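Local coordinates for protein N5-Carboxyaminoimidazole ribonucleotide synthetase (Staphylococcus aureus subsp. aureus, PDB 3ORQ) that catalyses the ATP-dependent conversion of 5-aminoimidazole ribonucleotide and bicarbonate to N5-carboxyaminoimidazole ribonucleotide, a step of purine biosynthesis, at residues 198-203 against 301-306; 214-219 against 368-373; 278-283 against 288-293; 357-360 against 364-367. All coordinates share one frame; numbering follows the deposited sequence.

Overall arrangement
Contacts 1, 2 and 4 each have one segment on or at the end of a strand of the eight-stranded antiparallel sheet; contact 3 packs beside it. Contact 1 uses strand 191-201 and contact 2 its neighbour 207-218, yet their centres lie about 31 Å apart. Contact 3, nested in sequence within the loops closed by both, touches contact 1 through Thr200 and Thr293 and contact 2 through Asn215 and Ser278. Contact 4, about 12 Å from contact 2 between centres, follows contacts 1 and 3 along the chain. Contacts 2 and 4 both join helix 362-372 to the sheet, whose strand 207-218 also bears His217 of the ADP pocket, while contacts 1 and 3 join helix 290-298 and its neighbouring loops to the sheet.

Contact 1 of 4, residues 198-203 against 301-306; sequences TVTRGN and QSLPNS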
loop_
_atom_site.group_PDB
_atom_site.type_symbol
_atom_site.label_atom_id
_atom_site.label_comp_id
_atom_site.label_asym_id
_atom_site.label_seq_id
_atom_site.Cartn_x
_atom_site.Cartn_y
_atom_site.Cartn_z
ATOM N N THR A 198 -2.762 -9.133 17.130
ATOM C CA THR A 198 -1.530 -8.902 16.374
ATOM C C THR A 198 -0.707 -7.812 17.104
ATOM O O THR A 198 -1.272 -6.839 17.594
ATOM C CB THR A 198 -1.882 -8.573 14.957
ATOM O OG1 THR A 198 -2.468 -9.753 14.359
ATOM C CG2 THR A 198 -0.621 -8.110 14.172
ATOM N N VAL A 199 0.604 -8.012 17.207
ATOM C CA VAL A 199 1.452 -7.206 18.067
ATOM C C VAL A 199 2.748 -6.896 17.344
ATOM O O VAL A 199 3.201 -7.674 16.488
ATOM C CB VAL A 199 1.830 -7.980 19.406
ATOM C CG1 VAL A 199 2.666 -7.123 20.349
ATOM C CG2 VAL A 199 0.613 -8.527 20.131
ATOM N N THR A 200 3.362 -5.762 17.680
ATOM C CA THR A 200 4.682 -5.499 17.112
ATOM C C THR A 200 5.603 -5.067 18.221
ATOM O O THR A 200 5.260 -4.208 19.033
ATOM C CB THR A 200 4.672 -4.398 15.998
ATOM O OG1 THR A 200 3.745 -4.748 14.952
ATOM C CG2 THR A 200 6.092 -4.306 15.367
ATOM N N ARG A 201 6.791 -5.630 18.239
ATOM C CA ARG A 201 7.770 -5.284 19.280
ATOM C C ARG A 201 8.997 -4.774 18.582
ATOM O O ARG A 201 9.406 -5.343 17.571
ATOM C CB ARG A 201 8.128 -6.518 20.109
ATOM C CG ARG A 201 7.683 -6.391 21.554
ATOM C CD ARG A 201 8.294 -7.512 22.413
ATOM N NE ARG A 201 9.196 -6.945 23.382
ATOM C CZ ARG A 201 10.506 -7.115 23.421
ATOM N NH1 ARG A 201 11.139 -7.886 22.535
ATOM N NH2 ARG A 201 11.191 -6.486 24.379
ATOM N N GLY A 202 9.566 -3.695 19.072
ATOM C CA GLY A 202 10.705 -3.117 18.374
ATOM C C GLY A 202 11.829 -2.761 19.326
ATOM O O GLY A 202 11.924 -3.272 20.443
ATOM N N ASN A 203 12.680 -1.875 18.866
ATOM C CA ASN A 203 13.821 -1.386 19.603
ATOM C C ASN A 203 13.524 -0.910 21.016
ATOM O O ASN A 203 12.467 -0.359 21.295
ATOM C CB ASN A 203 14.398 -0.208 18.819
ATOM C CG ASN A 203 15.837 -0.381 18.536
ATOM O OD1 ASN A 203 16.494 -1.243 19.131
ATOM N ND2 ASN A 203 16.362 0.421 17.602
ATOM N N GLN A 301 13.347 1.290 13.964
ATOM C CA GLN A 301 12.715 2.610 14.101
ATOM C C GLN A 301 11.774 2.639 15.303
ATOM O O GLN A 301 11.417 1.601 15.839
ATOM C CB GLN A 301 11.901 2.962 12.849
ATOM C CG GLN A 301 12.617 2.710 11.461
ATOM C CD GLN A 301 13.805 3.545 11.298
ATOM O OE1 GLN A 301 13.708 4.768 11.218
ATOM N NE2 GLN A 301 14.970 2.915 11.276
ATOM N N SER A 302 11.353 3.820 15.709
ATOM C CA SER A 302 10.262 3.934 16.692
ATOM C C SER A 302 8.953 3.432 16.117
ATOM O O SER A 302 8.712 3.583 14.888
ATOM C CB SER A 302 10.071 5.366 17.188
ATOM O OG SER A 302 11.273 5.805 17.806
ATOM N N LEU A 303 8.132 2.829 17.000
ATOM C CA LEU A 303 6.839 2.265 16.619
ATOM C C LEU A 303 5.813 3.247 17.097
ATOM O O LEU A 303 6.041 3.923 18.066
ATOM C CB LEU A 303 6.573 0.917 17.346
ATOM C CG LEU A 303 7.508 -0.218 16.901
ATOM C CD1 LEU A 303 7.274 -1.522 17.641
ATOM C CD2 LEU A 303 7.294 -0.438 15.417
ATOM N N PRO A 304 4.652 3.339 16.416
ATOM C CA PRO A 304 3.608 4.197 16.983
ATOM C C PRO A 304 3.161 3.592 18.308
ATOM O O PRO A 304 3.173 2.371 18.439
ATOM C CB PRO A 304 2.506 4.109 15.968
ATOM C CG PRO A 304 2.764 2.735 15.275
ATOM C CD PRO A 304 4.242 2.694 15.167
ATOM N N ASN A 305 2.772 4.426 19.265
ATOM C CA ASN A 305 2.340 3.944 20.569
ATOM C C ASN A 305 1.007 3.254 20.515
ATOM O O ASN A 305 0.765 2.336 21.288
ATOM C CB ASN A 305 2.301 5.097 21.586
ATOM C CG ASN A 305 3.704 5.635 21.903
ATOM O OD1 ASN A 305 3.915 6.846 21.984
ATOM N ND2 ASN A 305 4.680 4.719 22.040
ATOM N N SER A 306 0.132 3.687 19.609
ATOM C CA SER A 306 -1.129 2.979 19.441
ATOM C C SER A 306 -1.494 2.858 17.982
ATOM O O SER A 306 -0.968 3.577 17.143
ATOM C CB SER A 306 -2.268 3.655 20.239
ATOM O OG SER A 306 -2.644 4.849 19.589
HETATM O O HOH W 1 12.411 -0.977 16.262
#
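Leu303 packs against the end of strand 191-201 in a buried apolar contact between a sheet strand and the loop that leads from helix 290-298 to strand 313-319. One leucine carries the direct contact. Its CB points toward the strand, and with CG anti to the carbonyl carbon (chi1 -68°) the two methyl groups reach it. There they do different work. CD1 rests against the backbone, 3.5 Å from Gly202 N and 3.6 Å from Thr200 O, whereas CD2 stays beside the threonine side chain. The methyl group of Thr200 meets both branches: CG2 is 3.8 Å from Leu303 CD1 and 4.1 Å from Leu303 CD2. That methyl lies anti to the backbone N, leaving OG1 on another branch of the same CB, where it hydrogen-bonds with Thr253 and Thr293. The threonine therefore gives its apolar branch to the loop and its polar branch to the adjoining strand and helix. At Gly202 the absence of a side chain lets CD1 lie close to the main chain.

No direct hydrogen bond joins the two segments, but a water bridges them, accepting from Asn203 N at 2.8 Å and donating to Gln301 O at 2.8 Å. The loop is held further by Leu303 N, which bonds to Gln206 OE1, and by Pro304 O, which bonds to Thr208 OG1. Leu296 of helix 290-298 also packs on Leu303. The residues before and after it, Ser302 and Pro304, touch the second subunit. Helix 290-298 and the loop after it pack on one part of the large antiparallel sheet of the ATP-grasp fold.

Contact 2 of 4, residues 214-219 against 368-373; sequences ENEHRN and DMYAKF. With ADP (adenosine-5'-diphosphate), chain D.
Glu216 and Tyr370 come from opposite directions, between strand 207-218 and the C-terminal helix, and are joined by a hydrogen bond from Tyr370 OH to Glu216 OE1 of 2.5 Å. The glutamate is fully extended: CG lies anti to the backbone N (chi1 180°) and the chain stays straight beyond it, carrying the carboxylate away from the strand. The tyrosine hydroxyl engages the syn lone pair of OE1, on the side of OE2. The carboxylate is turned 54° from the ring, with OE1 at the ring's edge, near its plane. Lys224 reaches both ends of the bond, forming a salt bridge with the same OE1, which would be expected to stabilise the negative charge, and a weak hydrogen bond with Tyr370 OH.

Arg218, two residues along the strand, also points toward the helix, but its chain bends at chi2. Its guanidinium approaches Tyr370 obliquely, with NH2 4.4 Å from CD1, and NH1 remains 4.0 Å from Phe373 O. His217, between Glu216 and Arg218, meets the nucleotide instead: ADP O3' sits over one face of its imidazole, 3.1 Å from CE1 and offset toward the rim. A weak hydrogen bond links His217 ND1 to Glu194, which also binds ADP.

Phe373 packs on strand 313-319 and helix 320-326, while Phe223 of the adjacent strand 221-227 touches both Glu216 and Arg218.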
loop_
_atom_site.group_PDB
_atom_site.type_symbol
_atom_site.label_atom_id
_atom_site.label_comp_id
_atom_site.label_asym_id
_atom_site.label_seq_id
_atom_site.Cartn_x
_atom_site.Cartn_y
_atom_site.Cartn_z
ATOM N N GLU A 214 -11.655 -10.789 15.333
ATOM C CA GLU A 214 -12.511 -11.942 15.550
ATOM C C GLU A 214 -12.500 -12.833 14.290
ATOM O O GLU A 214 -12.704 -12.367 13.171
ATOM C CB GLU A 214 -13.934 -11.483 15.865
ATOM C CG GLU A 214 -14.930 -12.603 15.875
ATOM C CD GLU A 214 -16.379 -12.144 15.940
ATOM O OE1 GLU A 214 -17.259 -12.991 15.626
ATOM O OE2 GLU A 214 -16.633 -10.973 16.290
ATOM N N ASN A 215 -12.293 -14.120 14.502
ATOM C CA ASN A 215 -11.923 -15.037 13.444
ATOM C C ASN A 215 -12.845 -16.260 13.366
ATOM O O ASN A 215 -12.983 -17.061 14.339
ATOM C CB ASN A 215 -10.467 -15.497 13.636
ATOM C CG ASN A 215 -9.486 -14.334 13.627
ATOM O OD1 ASN A 215 -9.678 -13.366 12.890
ATOM N ND2 ASN A 215 -8.422 -14.429 14.418
ATOM N N GLU A 216 -13.448 -16.423 12.199
ATOM C CA GLU A 216 -14.212 -17.613 11.922
ATOM C C GLU A 216 -13.395 -18.431 10.958
ATOM O O GLU A 216 -12.806 -17.882 9.994
ATOM C CB GLU A 216 -15.577 -17.281 11.331
ATOM C CG GLU A 216 -16.376 -18.544 11.034
ATOM C CD GLU A 216 -17.756 -18.275 10.488
ATOM O OE1 GLU A 216 -18.244 -17.133 10.574
ATOM O OE2 GLU A 216 -18.351 -19.226 9.964
ATOM N N HIS A 217 -13.339 -19.738 11.228
ATOM C CA HIS A 217 -12.680 -20.687 10.337
ATOM C C HIS A 217 -13.729 -21.535 9.609
ATOM O O HIS A 217 -14.853 -21.719 10.103
ATOM C CB HIS A 217 -11.716 -21.601 11.092
ATOM C CG HIS A 217 -10.548 -20.890 11.700
ATOM N ND1 HIS A 217 -10.638 -20.192 12.886
ATOM C CD2 HIS A 217 -9.253 -20.801 11.307
ATOM C CE1 HIS A 217 -9.457 -19.675 13.179
ATOM N NE2 HIS A 217 -8.598 -20.039 12.243
ATOM N N ARG A 218 -13.356 -22.030 8.431
ATOM C CA ARG A 218 -14.171 -22.976 7.696
ATOM C C ARG A 218 -13.272 -24.088 7.196
ATOM O O ARG A 218 -12.292 -23.836 6.485
ATOM C CB ARG A 218 -14.907 -22.308 6.536
ATOM C CG ARG A 218 -16.324 -21.884 6.892
ATOM C CD ARG A 218 -17.248 -21.961 5.665
ATOM N NE ARG A 218 -18.625 -21.593 6.019
ATOM C CZ ARG A 218 -19.505 -21.023 5.189
ATOM N NH1 ARG A 218 -19.173 -20.731 3.919
ATOM N NH2 ARG A 218 -20.730 -20.740 5.638
ATOM N N ASN A 219 -13.596 -25.318 7.602
ATOM C CA ASN A 219 -12.749 -26.474 7.336
ATOM C C ASN A 219 -11.347 -26.228 7.888
ATOM O O ASN A 219 -10.337 -26.629 7.306
ATOM C CB ASN A 219 -12.736 -26.814 5.826
ATOM C CG ASN A 219 -14.135 -27.103 5.284
ATOM O OD1 ASN A 219 -14.958 -27.750 5.947
ATOM N ND2 ASN A 219 -14.407 -26.640 4.083
ATOM N N ASP A 368 -24.135 -10.277 4.499
ATOM C CA ASP A 368 -23.873 -10.101 3.067
ATOM C C ASP A 368 -22.870 -11.120 2.550
ATOM O O ASP A 368 -23.093 -11.729 1.505
ATOM C CB ASP A 368 -23.352 -8.689 2.769
ATOM C CG ASP A 368 -24.386 -7.597 3.037
ATOM O OD1 ASP A 368 -25.554 -7.940 3.336
ATOM O OD2 ASP A 368 -24.018 -6.385 2.940
HETATM N N MSE A 369 -21.777 -11.287 3.300
HETATM C CA MSE A 369 -20.690 -12.211 2.969
HETATM C C MSE A 369 -21.105 -13.690 3.123
HETATM O O MSE A 369 -20.665 -14.544 2.348
HETATM C CB MSE A 369 -19.445 -11.925 3.846
HETATM C CG MSE A 369 -18.749 -10.544 3.646
HETATM SE SE MSE A 369 -18.314 -10.324 1.776
HETATM C CE MSE A 369 -19.728 -9.123 1.217
ATOM N N TYR A 370 -21.906 -14.014 4.130
ATOM C CA TYR A 370 -22.364 -15.404 4.287
ATOM C C TYR A 370 -23.120 -15.845 3.040
ATOM O O TYR A 370 -22.863 -16.908 2.486
ATOM C CB TYR A 370 -23.274 -15.556 5.488
ATOM C CG TYR A 370 -22.563 -15.752 6.801
ATOM C CD1 TYR A 370 -21.438 -16.575 6.892
ATOM C CD2 TYR A 370 -23.034 -15.134 7.959
ATOM C CE1 TYR A 370 -20.786 -16.766 8.103
ATOM C CE2 TYR A 370 -22.393 -15.322 9.184
ATOM C CZ TYR A 370 -21.272 -16.142 9.245
ATOM O OH TYR A 370 -20.644 -16.335 10.441
ATOM N N ALA A 371 -24.029 -14.985 2.589
ATOM C CA ALA A 371 -24.800 -15.235 1.391
ATOM C C ALA A 371 -23.887 -15.294 0.163
ATOM O O ALA A 371 -24.110 -16.083 -0.743
ATOM C CB ALA A 371 -25.861 -14.163 1.225
ATOM N N LYS A 372 -22.847 -14.475 0.140
ATOM C CA LYS A 372 -21.985 -14.442 -1.035
ATOM C C LYS A 372 -21.098 -15.689 -1.167
ATOM O O LYS A 372 -20.916 -16.187 -2.265
ATOM C CB LYS A 372 -21.161 -13.150 -1.085
ATOM C CG LYS A 372 -20.989 -12.633 -2.477
ATOM C CD LYS A 372 -22.169 -11.777 -2.922
ATOM C CE LYS A 372 -22.235 -11.785 -4.451
ATOM N NZ LYS A 372 -23.303 -10.921 -5.057
ATOM N N PHE A 373 -20.579 -16.196 -0.048
ATOM C CA PHE A 373 -19.675 -17.352 -0.079
ATOM C C PHE A 373 -20.396 -18.695 -0.029
ATOM O O PHE A 373 -19.747 -19.725 0.063
ATOM C CB PHE A 373 -18.596 -17.263 1.015
ATOM C CG PHE A 373 -17.477 -16.289 0.682
ATOM C CD1 PHE A 373 -17.716 -14.908 0.649
ATOM C CD2 PHE A 373 -16.183 -16.738 0.412
ATOM C CE1 PHE A 373 -16.681 -14.008 0.345
ATOM C CE2 PHE A 373 -15.148 -15.806 0.090
ATOM C CZ PHE A 373 -15.417 -14.457 0.054
HETATM P PB ADP D . -3.417 -24.672 12.427
HETATM O O1B ADP D . -2.105 -24.402 13.118
HETATM O O2B ADP D . -4.283 -23.507 12.035
HETATM O O3B ADP D . -3.260 -25.684 11.325
HETATM P PA ADP D . -4.842 -24.893 14.879
HETATM O O1A ADP D . -4.219 -25.699 15.992
HETATM O O2A ADP D . -4.695 -23.392 14.902
HETATM O O3A ADP D . -4.333 -25.491 13.464
HETATM O "O5'" ADP D . -6.411 -25.211 14.763
HETATM C "C5'" ADP D . -7.175 -24.794 13.645
HETATM C "C4'" ADP D . -8.629 -24.679 14.066
HETATM O "O4'" ADP D . -9.126 -25.945 14.573
HETATM C "C3'" ADP D . -8.847 -23.659 15.187
HETATM O "O3'" ADP D . -9.041 -22.317 14.728
HETATM C "C2'" ADP D . -10.097 -24.195 15.869
HETATM O "O2'" ADP D . -11.260 -23.644 15.279
HETATM C "C1'" ADP D . -10.043 -25.704 15.653
HETATM N N9 ADP D . -9.446 -26.229 16.900
HETATM C C8 ADP D . -8.133 -26.485 17.087
HETATM N N7 ADP D . -7.882 -26.916 18.348
HETATM C C5 ADP D . -9.087 -26.951 18.972
HETATM C C6 ADP D . -9.550 -27.336 20.330
HETATM N N6 ADP D . -8.641 -27.760 21.250
HETATM N N1 ADP D . -10.873 -27.216 20.591
HETATM C C2 ADP D . -11.762 -26.777 19.667
HETATM N N3 ADP D . -11.414 -26.409 18.410
HETATM C C4 ADP D . -10.110 -26.483 18.026
#

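Contact 3 of 4, residues 278-283 against 288-293; sequences SGHYSI and YSQFDT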
loop_
_atom_site.group_PDB
_atom_site.type_symbol
_atom_site.label_atom_id
_atom_site.label_comp_id
_atom_site.label_asym_id
_atom_site.label_seq_id
_atom_site.Cartn_x
_atom_site.Cartn_y
_atom_site.Cartn_z
ATOM N N SER A 278 -4.850 -13.133 9.879
ATOM C CA SER A 278 -5.945 -12.397 10.511
ATOM C C SER A 278 -5.632 -10.907 10.647
ATOM O O SER A 278 -6.440 -10.124 11.208
ATOM C CB SER A 278 -6.299 -12.995 11.894
ATOM O OG SER A 278 -5.185 -12.946 12.788
ATOM N N GLY A 279 -4.466 -10.497 10.170
ATOM C CA GLY A 279 -4.060 -9.082 10.288
ATOM C C GLY A 279 -4.127 -8.314 8.994
ATOM O O GLY A 279 -3.796 -7.108 8.962
ATOM N N HIS A 280 -4.500 -8.989 7.906
ATOM C CA HIS A 280 -4.446 -8.354 6.580
ATOM C C HIS A 280 -5.343 -7.128 6.459
ATOM O O HIS A 280 -4.960 -6.163 5.746
ATOM C CB HIS A 280 -4.677 -9.313 5.439
ATOM C CG HIS A 280 -3.638 -10.383 5.347
ATOM N ND1 HIS A 280 -2.425 -10.296 5.988
ATOM C CD2 HIS A 280 -3.657 -11.596 4.748
ATOM C CE1 HIS A 280 -1.728 -11.397 5.773
ATOM N NE2 HIS A 280 -2.449 -12.198 5.014
ATOM N N TYR A 281 -6.456 -7.124 7.233
ATOM C CA TYR A 281 -7.455 -6.061 7.157
ATOM C C TYR A 281 -6.790 -4.699 7.474
ATOM O O TYR A 281 -7.264 -3.624 7.028
ATOM C CB TYR A 281 -8.606 -6.327 8.131
ATOM C CG TYR A 281 -8.139 -6.058 9.540
ATOM C CD1 TYR A 281 -7.420 -7.027 10.236
ATOM C CD2 TYR A 281 -8.272 -4.797 10.105
ATOM C CE1 TYR A 281 -6.903 -6.766 11.469
ATOM C CE2 TYR A 281 -7.771 -4.536 11.389
ATOM C CZ TYR A 281 -7.072 -5.525 12.057
ATOM O OH TYR A 281 -6.541 -5.309 13.317
ATOM N N SER A 282 -5.709 -4.728 8.267
ATOM C CA SER A 282 -5.100 -3.489 8.795
ATOM C C SER A 282 -4.511 -2.642 7.671
ATOM O O SER A 282 -4.236 -1.428 7.827
ATOM C CB SER A 282 -3.992 -3.827 9.805
ATOM O OG SER A 282 -2.961 -4.576 9.191
ATOM N N ILE A 283 -4.311 -3.266 6.518
ATOM C CA ILE A 283 -3.851 -2.470 5.364
ATOM C C ILE A 283 -4.877 -1.399 5.040
ATOM O O ILE A 283 -4.528 -0.269 4.872
ATOM C CB ILE A 283 -3.576 -3.310 4.139
ATOM C CG1 ILE A 283 -2.305 -4.101 4.348
ATOM C CG2 ILE A 283 -3.384 -2.420 2.908
ATOM C CD1 ILE A 283 -2.222 -5.346 3.425
ATOM N N TYR A 288 -1.831 2.259 10.379
ATOM C CA TYR A 288 -0.592 1.508 10.092
ATOM C C TYR A 288 -1.029 0.069 9.824
ATOM O O TYR A 288 -1.984 -0.405 10.437
ATOM C CB TYR A 288 0.349 1.461 11.286
ATOM C CG TYR A 288 0.843 2.823 11.793
ATOM C CD1 TYR A 288 0.128 3.496 12.798
ATOM C CD2 TYR A 288 2.010 3.399 11.303
ATOM C CE1 TYR A 288 0.534 4.718 13.290
ATOM C CE2 TYR A 288 2.436 4.683 11.771
ATOM C CZ TYR A 288 1.673 5.313 12.777
ATOM O OH TYR A 288 2.057 6.532 13.292
ATOM N N SER A 289 -0.341 -0.639 8.933
ATOM C CA SER A 289 -0.661 -2.059 8.743
ATOM C C SER A 289 0.345 -2.901 9.488
ATOM O O SER A 289 1.379 -2.410 9.885
ATOM C CB SER A 289 -0.658 -2.448 7.246
ATOM O OG SER A 289 0.661 -2.767 6.813
ATOM N N GLN A 290 0.069 -4.186 9.618
ATOM C CA GLN A 290 0.955 -5.065 10.365
ATOM C C GLN A 290 2.280 -5.235 9.654
ATOM O O GLN A 290 3.285 -5.592 10.278
ATOM C CB GLN A 290 0.273 -6.416 10.640
ATOM C CG GLN A 290 -0.218 -7.160 9.430
ATOM C CD GLN A 290 -0.546 -8.614 9.708
ATOM O OE1 GLN A 290 -1.200 -9.270 8.894
ATOM N NE2 GLN A 290 -0.066 -9.136 10.823
ATOM N N PHE A 291 2.282 -4.964 8.350
ATOM C CA PHE A 291 3.547 -4.988 7.569
ATOM C C PHE A 291 4.352 -3.696 7.741
ATOM O O PHE A 291 5.593 -3.762 7.836
ATOM C CB PHE A 291 3.265 -5.285 6.068
ATOM C CG PHE A 291 2.478 -6.533 5.875
ATOM C CD1 PHE A 291 3.094 -7.779 6.033
ATOM C CD2 PHE A 291 1.075 -6.474 5.706
ATOM C CE1 PHE A 291 2.356 -8.960 5.915
ATOM C CE2 PHE A 291 0.320 -7.652 5.585
ATOM C CZ PHE A 291 0.963 -8.895 5.675
ATOM N N ASP A 292 3.671 -2.533 7.796
ATOM C CA ASP A 292 4.386 -1.289 8.032
ATOM C C ASP A 292 5.123 -1.399 9.362
ATOM O O ASP A 292 6.322 -1.161 9.420
ATOM C CB ASP A 292 3.438 -0.086 8.101
ATOM C CG ASP A 292 2.658 0.141 6.806
ATOM O OD1 ASP A 292 3.173 -0.159 5.680
ATOM O OD2 ASP A 292 1.487 0.596 6.940
ATOM N N THR A 293 4.413 -1.739 10.429
ATOM C CA THR A 293 5.071 -1.831 11.729
ATOM C C THR A 293 6.150 -2.963 11.730
ATOM O O THR A 293 7.137 -2.878 12.407
ATOM C CB THR A 293 4.068 -2.035 12.864
ATOM O OG1 THR A 293 3.277 -3.194 12.588
ATOM C CG2 THR A 293 3.141 -0.841 12.985
#
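Gly279 and Gln290 lie against each other where a type I beta turn, Gly279 to Ser282, meets the capping box that opens helix 290-298. The glutamine chain extends over the glycine, bringing Gln290 CG to 3.6 Å from Gly279 O. Next, His280 starts off away from the second segment, but its ring lies beside Phe291, with CE1 at the edge of that ring, 3.7 Å from CZ. The planes lie 30° apart, but the rings are displaced so far that they barely overlap, with centroids separated by 5.7 Å. His354 meets the His280 ring as well, and Met26 of helix 22-33 packs against both His280 and Phe291.

Tyr281 OH bonds Gln213 OE1 of strand 207-218. Ser282 then supplies the polar link: OG, held between the backbone N and the carbonyl carbon (chi1 61°), accepts from Gln290 N at 3.1 Å and donates to Gly279 O, nearly in line with the carbonyl bond; that oxygen also accepts Ser282 N. One hydroxyl thereby ties the turn to the first turn of the helix. Ile283 finishes the segment, laying CG1 3.7 Å from Ser289 CB and placing CD1 near Phe291 CE2 in an apolar touch.

The capping box itself is reciprocal. Ser289 OG accepts from Asp292 N and, more weakly, from Phe291 N, while Ser289 N donates to Asp292 OD2 at 3.0 Å, approaching that oxygen from above the carboxylate plane with an N-H...O angle of 165°.

Contact 4 of 4, residues 357-360 against 364-367; sequences VLTN and QTEQ
Thr365 meets Thr359 through their hydroxyls, reaching across from helix 362-372 to the residue that follows strand 351-358. Starting at the branch point, Thr365 CB lies 4.0 Å from Thr359 CG2, a contact between a branched carbon and a methyl group. From there the side chain divides. The methyl branch, CG2, runs alongside Val357 in the opposite direction, coming to 4.1 Å from Val357 CG1. The hydroxyl branch takes another course: with OG1 anti to the carbonyl carbon (chi1 -63°), its tip meets Thr359, and the two OG1 atoms of Thr365 and Thr359 are hydrogen-bonded at 2.6 Å. Either hydroxyl could be the donor. The 3.1 Å from Thr365 OG1 to Thr359 CB goes with that short bond, since this carbon bears the partner hydroxyl.

This is a strand-turn-helix connection in the C-terminal domain, with a short link carrying the chain from the end of the strand back into the helix. Asp361 in that link engages both threonines: its backbone N donates to Thr359 OG1, and its backbone carbonyl O forms a weak hydrogen bond with Thr365 OG1. The Asp361 side chain additionally accepts from Gln364 N.

On the partner side, Thr359 holds OG1 anti to its own backbone N (chi1 -176°), which directs the hydroxyl at the helix, and its CG2 passes 3.5 Å from Thr365 OG1. Val314 of the neighbouring strand 313-319 packs against both threonine side chains, and Trp336 touches Val357.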
loop_
_atom_site.group_PDB
_atom_site.type_symbol
_atom_site.label_atom_id
_atom_site.label_comp_id
_atom_site.label_asym_id
_atom_site.label_seq_id
_atom_site.Cartn_x
_atom_site.Cartn_y
_atom_site.Cartn_z
ATOM N N VAL A 357 -13.559 -5.556 3.296
ATOM C CA VAL A 357 -14.723 -4.724 3.144
ATOM C C VAL A 357 -14.812 -3.768 4.327
ATOM O O VAL A 357 -15.090 -4.161 5.432
ATOM C CB VAL A 357 -15.985 -5.590 3.056
ATOM C CG1 VAL A 357 -17.144 -4.775 2.618
ATOM C CG2 VAL A 357 -15.768 -6.803 2.084
ATOM N N LEU A 358 -14.584 -2.499 4.082
ATOM C CA LEU A 358 -14.724 -1.516 5.143
ATOM C C LEU A 358 -16.191 -1.274 5.323
ATOM O O LEU A 358 -16.915 -1.174 4.343
ATOM C CB LEU A 358 -14.010 -0.218 4.773
ATOM C CG LEU A 358 -12.485 -0.341 4.581
ATOM C CD1 LEU A 358 -11.863 1.031 4.238
ATOM C CD2 LEU A 358 -11.843 -0.931 5.848
ATOM N N THR A 359 -16.641 -1.200 6.572
ATOM C CA THR A 359 -18.091 -1.108 6.824
ATOM C C THR A 359 -18.412 -0.395 8.143
ATOM O O THR A 359 -17.676 -0.534 9.125
ATOM C CB THR A 359 -18.715 -2.522 6.853
ATOM O OG1 THR A 359 -20.146 -2.453 6.999
ATOM C CG2 THR A 359 -18.122 -3.338 7.994
ATOM N N ASN A 360 -19.510 0.354 8.176
ATOM C CA ASN A 360 -20.002 0.848 9.456
ATOM C C ASN A 360 -20.978 -0.109 10.134
ATOM O O ASN A 360 -21.335 0.061 11.315
ATOM C CB ASN A 360 -20.675 2.200 9.281
ATOM C CG ASN A 360 -19.696 3.291 8.993
ATOM O OD1 ASN A 360 -18.612 3.340 9.575
ATOM N ND2 ASN A 360 -20.070 4.179 8.083
ATOM N N GLN A 364 -24.338 -6.555 9.479
ATOM C CA GLN A 364 -24.947 -6.634 8.172
ATOM C C GLN A 364 -23.958 -7.127 7.116
ATOM O O GLN A 364 -24.238 -8.106 6.409
ATOM C CB GLN A 364 -25.496 -5.285 7.756
ATOM C CG GLN A 364 -26.179 -5.334 6.399
ATOM C CD GLN A 364 -27.347 -6.316 6.375
ATOM O OE1 GLN A 364 -28.393 -6.063 6.966
ATOM N NE2 GLN A 364 -27.167 -7.441 5.700
ATOM N N THR A 365 -22.802 -6.456 7.009
ATOM C CA THR A 365 -21.761 -6.908 6.100
ATOM C C THR A 365 -21.472 -8.398 6.289
ATOM O O THR A 365 -21.301 -9.124 5.311
ATOM C CB THR A 365 -20.449 -6.146 6.289
ATOM O OG1 THR A 365 -20.651 -4.760 5.975
ATOM C CG2 THR A 365 -19.361 -6.760 5.392
ATOM N N GLU A 366 -21.427 -8.849 7.543
ATOM C CA GLU A 366 -21.204 -10.264 7.825
ATOM C C GLU A 366 -22.259 -11.132 7.127
ATOM O O GLU A 366 -21.913 -12.147 6.504
ATOM C CB GLU A 366 -21.204 -10.558 9.330
ATOM C CG GLU A 366 -20.884 -12.023 9.613
ATOM C CD GLU A 366 -20.967 -12.384 11.071
ATOM O OE1 GLU A 366 -20.032 -13.047 11.557
ATOM O OE2 GLU A 366 -21.967 -12.031 11.729
ATOM N N GLN A 367 -23.526 -10.719 7.223
ATOM C CA GLN A 367 -24.624 -11.434 6.553
ATOM C C GLN A 367 -24.401 -11.460 5.059
ATOM O O GLN A 367 -24.475 -12.519 4.443
ATOM C CB GLN A 367 -25.994 -10.780 6.838
ATOM C CG GLN A 367 -26.572 -11.094 8.206
ATOM C CD GLN A 367 -26.535 -12.593 8.523
ATOM O OE1 GLN A 367 -25.885 -13.010 9.469
ATOM N NE2 GLN A 367 -27.212 -13.397 7.713
#